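Local structure of tryptophanyl-tRNA synthetase (Mycoplasma pneumoniae, 2YY5) at the interface of chains A and B. The protein catalyses the ATP-dependent attachment of tryptophan to tRNA(Trp), working as a homodimeric class I aminoacyl-tRNA synthetase. Sequence-based numbering; all coordinates share one arbitrary frame. Chains: chain A/B, Tryptophanyl-tRNA synthetase.

The interface of chains A and B. Residues chain A 45, 48; chain B 91, 94-95, 98, 342.
The ring of B:Tyr94 meets chain A at its edge, where the main-chain carbonyl oxygen of A:Leu45 lies in the ring plane beside CE1, CZ and the hydroxyl OH. There OH donates a hydrogen bond of 2.7 Å to A:Leu45 O, arriving from above the carbonyl plane, 58° out of it, rather than along a lone pair. The tyrosine's chi1 of -178°, with CG anti to the backbone N and beside the carbonyl carbon, directs the ring so that OH ends at this oxygen. On the CE1 side of the ring A:Ile48 passes at a slant, its CD1 3.9 Å from CE1. That same methyl also reaches CD2 of B:Leu95, at 3.7 Å, CG2 of B:Val98 and, from outside the helix, CD2 of B:Leu342. A chi1 of 66° sets CG1 between the backbone N and the carbonyl carbon and turns CD1 toward this group, while CG2, the other branch, meets CD1 of B:Leu342, the two side chains reaching toward each other. A:Leu45 CD2 meets the bent end of B:Met91 at CE, 3.9 Å away. Beside the apolar patch, water 1 lies 2.7 Å from A:Ile48 O and 3.1 Å from B:Val98 O, bridging the two main-chain carbonyls. In the fold, chain A contributes the short helix 44-47 and the residue just after it, following strand 37-42; chain B contributes helix 87-98, with B:Leu342 from the loop past helix 311-340. The two-fold of the homodimer repeats the contact with the chains exchanged.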
# COMPACT_ATOMS: atom_id res chain seq x y z
N LEU A 45 11.71 -0.67 0.92
CA LEU A 45 10.38 -0.22 0.52
C LEU A 45 10.23 1.22 1.00
O LEU A 45 9.54 2.03 0.37
CB LEU A 45 9.29 -1.09 1.13
CG LEU A 45 9.21 -2.51 0.56
CD1 LEU A 45 8.10 -3.28 1.28
CD2 LEU A 45 8.94 -2.45 -0.96
N ILE A 48 12.23 3.88 -1.36
CA ILE A 48 11.64 4.34 -2.61
C ILE A 48 10.46 5.30 -2.39
O ILE A 48 9.71 5.61 -3.31
CB ILE A 48 11.21 3.15 -3.49
CG1 ILE A 48 10.08 2.37 -2.83
CG2 ILE A 48 12.41 2.22 -3.71
CD1 ILE A 48 9.43 1.37 -3.76
N MET B 91 1.65 -5.14 -3.69
CA MET B 91 3.00 -4.72 -4.02
C MET B 91 3.06 -3.78 -5.20
O MET B 91 3.72 -2.75 -5.13
CB MET B 91 3.89 -5.93 -4.28
CG MET B 91 5.35 -5.58 -4.54
SD MET B 91 6.03 -4.37 -3.38
CE MET B 91 6.67 -5.41 -2.11
N TYR B 94 1.69 -0.49 -4.37
CA TYR B 94 2.63 0.27 -3.56
C TYR B 94 3.65 1.00 -4.43
O TYR B 94 3.98 2.16 -4.16
CB TYR B 94 3.36 -0.66 -2.57
CG TYR B 94 4.34 0.07 -1.67
CD1 TYR B 94 5.68 0.25 -2.03
CD2 TYR B 94 3.91 0.63 -0.47
CE1 TYR B 94 6.55 0.97 -1.22
CE2 TYR B 94 4.76 1.35 0.34
CZ TYR B 94 6.08 1.52 -0.04
OH TYR B 94 6.89 2.26 0.79
N LEU B 95 4.14 0.34 -5.48
CA LEU B 95 5.11 0.98 -6.36
C LEU B 95 4.47 2.18 -7.02
O LEU B 95 5.09 3.23 -7.18
CB LEU B 95 5.63 0.02 -7.43
CG LEU B 95 6.33 -1.24 -6.94
CD1 LEU B 95 6.92 -1.97 -8.12
CD2 LEU B 95 7.42 -0.87 -5.95
N VAL B 98 4.06 5.13 -4.34
CA VAL B 98 5.29 5.87 -4.07
C VAL B 98 5.70 6.70 -5.28
O VAL B 98 6.53 7.59 -5.16
CB VAL B 98 6.47 4.95 -3.70
CG1 VAL B 98 6.21 4.26 -2.40
CG2 VAL B 98 6.75 3.96 -4.83
N LEU B 342 14.65 -3.41 -6.89
CA LEU B 342 14.16 -4.09 -5.69
C LEU B 342 14.46 -5.59 -5.70
O LEU B 342 14.84 -6.14 -6.72
CB LEU B 342 12.64 -3.88 -5.55
CG LEU B 342 12.08 -2.68 -4.75
CD1 LEU B 342 13.19 -1.75 -4.30
CD2 LEU B 342 11.06 -1.93 -5.59
O HOH W 1 9.55 6.91 -5.62